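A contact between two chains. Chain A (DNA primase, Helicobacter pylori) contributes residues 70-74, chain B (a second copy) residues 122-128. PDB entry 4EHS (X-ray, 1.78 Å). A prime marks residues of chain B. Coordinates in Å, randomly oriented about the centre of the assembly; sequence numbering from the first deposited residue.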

ATOM      1  N   LEU A  70     -11.080  -2.923  15.712  1.00 19.54           N
ATOM      2  CA  LEU A  70      -9.846  -2.524  16.381  1.00 19.54           C
ATOM      3  C   LEU A  70      -9.309  -1.214  15.814  1.00 20.44           C
ATOM      4  O   LEU A  70      -8.587  -0.484  16.493  1.00 22.43           O
ATOM      5  CB  LEU A  70      -8.790  -3.624  16.255  1.00 19.82           C
ATOM      6  CG  LEU A  70      -7.360  -3.235  16.634  1.00 22.49           C
ATOM      7  CD1 LEU A  70      -7.278  -2.851  18.103  1.00 26.24           C
ATOM      8  CD2 LEU A  70      -6.394  -4.368  16.318  1.00 26.45           C
ATOM      9  N   CYS A  71      -9.665  -0.923  14.568  1.00 19.03           N
ATOM     10  CA  CYS A  71      -9.220   0.291  13.911  1.00 23.28           C
ATOM     11  C   CYS A  71     -10.036   1.451  14.398  1.00 24.78           C
ATOM     12  O   CYS A  71      -9.505   2.576  14.525  1.00 24.94           O
ATOM     13  CB  CYS A  71      -9.392   0.146  12.404  1.00 27.15           C
ATOM     14  SG  CYS A  71      -8.053  -0.793  11.748  1.00 30.22           S
ATOM     15  N   GLN A  72     -11.313   1.211  14.675  1.00 23.50           N
ATOM     16  CA  GLN A  72     -12.204   2.262  15.153  1.00 24.19           C
ATOM     17  C   GLN A  72     -12.331   2.231  16.672  1.00 26.29           C
ATOM     18  O   GLN A  72     -13.339   2.665  17.230  1.00 25.00           O
ATOM     19  CB  GLN A  72     -13.585   2.129  14.507  1.00 27.92           C
ATOM     20  CG  GLN A  72     -13.558   1.585  13.089  1.00 31.47           C
ATOM     21  CD  GLN A  72     -14.901   1.039  12.648  1.00 36.82           C
ATOM     22  OE1 GLN A  72     -14.981   0.220  11.732  1.00 42.18           O
ATOM     23  NE2 GLN A  72     -15.967   1.492  13.298  1.00 37.37           N
ATOM     24  N   GLU A  73     -11.302   1.714  17.337  1.00 19.72           N
ATOM     25  CA  GLU A  73     -11.297   1.627  18.784  1.00 22.73           C
ATOM     26  C   GLU A  73     -12.638   1.242  19.352  1.00 25.16           C
ATOM     27  O   GLU A  73     -13.047   1.834  20.355  1.00 23.75           O
ATOM     28  CB  GLU A  73     -10.799   2.913  19.502  1.00 26.17           C
ATOM     29  CG  GLU A  73      -9.375   2.845  19.915  1.00 30.43           C
ATOM     30  CD  GLU A  73      -8.827   4.203  20.337  1.00 37.00           C
ATOM     31  OE1 GLU A  73      -7.992   4.204  21.249  1.00 38.65           O
ATOM     32  OE2 GLU A  73      -9.238   5.241  19.759  1.00 35.30           O
ATOM     33  N   LYS A  74     -13.350   0.330  18.702  1.00 20.83           N
ATOM     34  CA  LYS A  74     -14.580  -0.169  19.292  1.00 23.41           C
ATOM     35  C   LYS A  74     -14.140  -1.302  20.179  1.00 24.10           C
ATOM     36  O   LYS A  74     -14.426  -2.450  19.867  1.00 23.02           O
ATOM     37  CB  LYS A  74     -15.543  -0.711  18.249  1.00 23.90           C
ATOM     38  CG  LYS A  74     -15.958   0.312  17.180  1.00 33.77           C
ATOM     39  CD  LYS A  74     -17.082   1.165  17.671  1.00 36.58           C
ATOM     40  CE  LYS A  74     -17.389   2.321  16.710  1.00 38.61           C
ATOM     41  NZ  LYS A  74     -17.707   1.834  15.338  1.00 40.45           N
TER
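Chain B 122-128: FSEKMIC

A single hydrogen bond ties these two stretches together, and it is made at the point where chain A has just abandoned its helix: the hydroxyl of Ser123′ donates to the carboxylate of Glu73, with OG of Ser123′ 2.9 Å from OE2 of Glu73. The acceptor residue stands in an uncommon backbone state. Its phi/psi of 39/39 lies in the left-handed region, which most residues other than glycine visit rarely, and its chi1 of -98° falls between the usual wells.

The two backbones are quite different in kind. Chain B presents a continuous helix, 122 to 128, which runs on beyond the stretch. Its regular i to i+4 bonding is seen in N of Met126′ to O of Phe122′ at 3.0 Å, N of Ile127′ to O of Ser123′ at 3.1 Å, and N of Cys128′ to O of Glu124′ at 2.9 Å. Chain A offers the last two helical residues, Leu70 and Cys71, of a helix that began earlier, and then a loop. Gln72, at phi/psi -97/26, is the first residue to leave helical values, and Glu73 and Lys74 carry the chain onward. Because this stretch is a helix end followed by a turn, it has no single axis to set against that of chain B, but the CA path from Leu70 to Lys74 and that from Phe122′ to Cys128′ run in roughly opposite directions. The approach is better described by its nearest backbone pair, CA of Gln72 and CA of Ser123′, 5.4 Å apart. At this close approach the small serine fits well: its CA-to-CB bond points toward chain A, and its CB lies 4.0 Å from the backbone C of Gln72. The short side chain thus packs against the turn while its hydroxyl remains within reach of Glu73.

Glu73 reaches this partner by length. Its CA-to-CB bond points sideways, but the chain extends through a chi2 of 168° (t) and brings the carboxylate nearer to the helix. Glu124′ likewise starts sideways and ends closer, its OE2 coming to 3.5 Å from CG of Gln72. Here the neighbour is a methylene, so the contact is one of packing, and the aliphatic part of the glutamate also contributes, with its CG 4.2 Å from O of Cys71.

One turn along the helix from Ser123′, Ile127′ also points toward chain A. The spacing of four residues places both on the same side of the helix, and the branched isoleucine supplies nonpolar bulk, and chain A covers 35 Å² of it. Met126′, modelled as selenomethionine, points the same way but its SE stays 5.4 Å from OE2 of Glu73. Lys125′ and Cys128′ are out of reach, as expected for residues turned to other sides of the helix. On chain A, Leu70 points away and is buried, a natural place for a large aliphatic side chain. The contact is modest, burying 269 Å² over both sides.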

ATOM      1  N   PHE B 122     -13.662   9.958  14.749  1.00 21.58           N
ATOM      2  CA  PHE B 122     -12.458  10.450  15.403  1.00 18.82           C
ATOM      3  C   PHE B 122     -11.327   9.463  15.505  1.00 20.03           C
ATOM      4  O   PHE B 122     -10.192   9.836  15.230  1.00 17.89           O
ATOM      5  CB  PHE B 122     -12.821  11.048  16.768  1.00 18.23           C
ATOM      6  CG  PHE B 122     -11.672  11.749  17.407  1.00 18.18           C
ATOM      7  CD1 PHE B 122     -10.966  11.158  18.471  1.00 19.51           C
ATOM      8  CD2 PHE B 122     -11.320  13.020  16.960  1.00 18.02           C
ATOM      9  CE1 PHE B 122      -9.917  11.830  19.063  1.00 17.59           C
ATOM     10  CE2 PHE B 122     -10.248  13.678  17.546  1.00 19.56           C
ATOM     11  CZ  PHE B 122      -9.573  13.078  18.607  1.00 18.92           C
ATOM     12  N   SER B 123     -11.580   8.219  15.962  1.00 18.01           N
ATOM     13  CA  SER B 123     -10.495   7.297  16.123  1.00 19.16           C
ATOM     14  C   SER B 123      -9.830   6.978  14.818  1.00 19.98           C
ATOM     15  O   SER B 123      -8.634   6.765  14.786  1.00 20.27           O
ATOM     16  CB  SER B 123     -10.929   5.994  16.816  1.00 22.81           C
ATOM     17  OG  SER B 123     -11.364   6.311  18.128  1.00 27.23           O
ATOM     18  N   GLU B 124     -10.594   6.968  13.742  1.00 20.47           N
ATOM     19  CA  GLU B 124      -9.991   6.654  12.463  1.00 21.52           C
ATOM     20  C   GLU B 124      -9.157   7.833  11.908  1.00 18.40           C
ATOM     21  O   GLU B 124      -8.079   7.611  11.376  1.00 19.13           O
ATOM     22  CB  GLU B 124     -11.074   6.212  11.491  1.00 26.37           C
ATOM     23  CG  GLU B 124     -11.851   4.998  11.993  1.00 32.64           C
ATOM     24  CD  GLU B 124     -13.093   4.747  11.119  1.00 37.73           C
ATOM     25  OE1 GLU B 124     -12.911   4.642   9.914  1.00 34.58           O
ATOM     26  OE2 GLU B 124     -14.242   4.681  11.636  1.00 42.92           O
ATOM     27  N   LYS B 125      -9.652   9.047  12.092  1.00 19.47           N
ATOM     28  CA  LYS B 125      -8.875  10.269  11.790  1.00 15.98           C
ATOM     29  C   LYS B 125      -7.545  10.159  12.519  1.00 15.02           C
ATOM     30  O   LYS B 125      -6.534  10.430  11.887  1.00 14.56           O
ATOM     31  CB  LYS B 125      -9.622  11.522  12.210  1.00 15.63           C
ATOM     32  CG  LYS B 125     -10.816  11.899  11.294  1.00 14.64           C
ATOM     33  CD  LYS B 125     -11.395  13.245  11.763  1.00 14.45           C
ATOM     34  CE  LYS B 125     -12.488  13.743  10.854  1.00 19.17           C
ATOM     35  NZ  LYS B 125     -13.750  13.358  11.537  1.00 22.31           N
HETATM   36  N   MSE B 126      -7.535   9.827  13.830  1.00 15.51           N
HETATM   37  CA  MSE B 126      -6.286   9.698  14.570  1.00 15.61           C
HETATM   38  C   MSE B 126      -5.339   8.735  13.911  1.00 15.73           C
HETATM   39  O   MSE B 126      -4.178   9.057  13.764  1.00 15.21           O
HETATM   40  CB  MSE B 126      -6.362   9.362  16.057  1.00 17.52           C
HETATM   41  CG  MSE B 126      -7.202  10.421  16.792  1.00 17.06           C
HETATM   42 SE   MSE B 126      -7.002  10.039  18.721  1.00 23.24          SE
HETATM   43  CE  MSE B 126      -5.064   9.952  18.813  1.00 21.92           C
ATOM     44  N   ILE B 127      -5.827   7.528  13.578  1.00 15.78           N
ATOM     45  CA  ILE B 127      -4.938   6.502  13.015  1.00 20.19           C
ATOM     46  C   ILE B 127      -4.352   6.962  11.650  1.00 17.94           C
ATOM     47  O   ILE B 127      -3.126   6.838  11.438  1.00 17.79           O
ATOM     48  CB  ILE B 127      -5.676   5.138  12.909  1.00 20.80           C
ATOM     49  CG1 ILE B 127      -5.946   4.622  14.295  1.00 27.72           C
ATOM     50  CG2 ILE B 127      -4.869   4.147  12.132  1.00 28.58           C
ATOM     51  CD1 ILE B 127      -6.773   3.327  14.308  1.00 30.12           C
ATOM     52  N   CYS B 128      -5.208   7.511  10.810  1.00 18.17           N
ATOM     53  CA  CYS B 128      -4.791   7.974   9.503  1.00 18.08           C
ATOM     54  C   CYS B 128      -3.786   9.104   9.587  1.00 17.67           C
ATOM     55  O   CYS B 128      -2.867   9.113   8.852  1.00 15.65           O
ATOM     56  CB  CYS B 128      -5.983   8.327   8.616  1.00 23.50           C
ATOM     57  SG  CYS B 128      -7.124   6.985   8.329  1.00 28.32           S
TER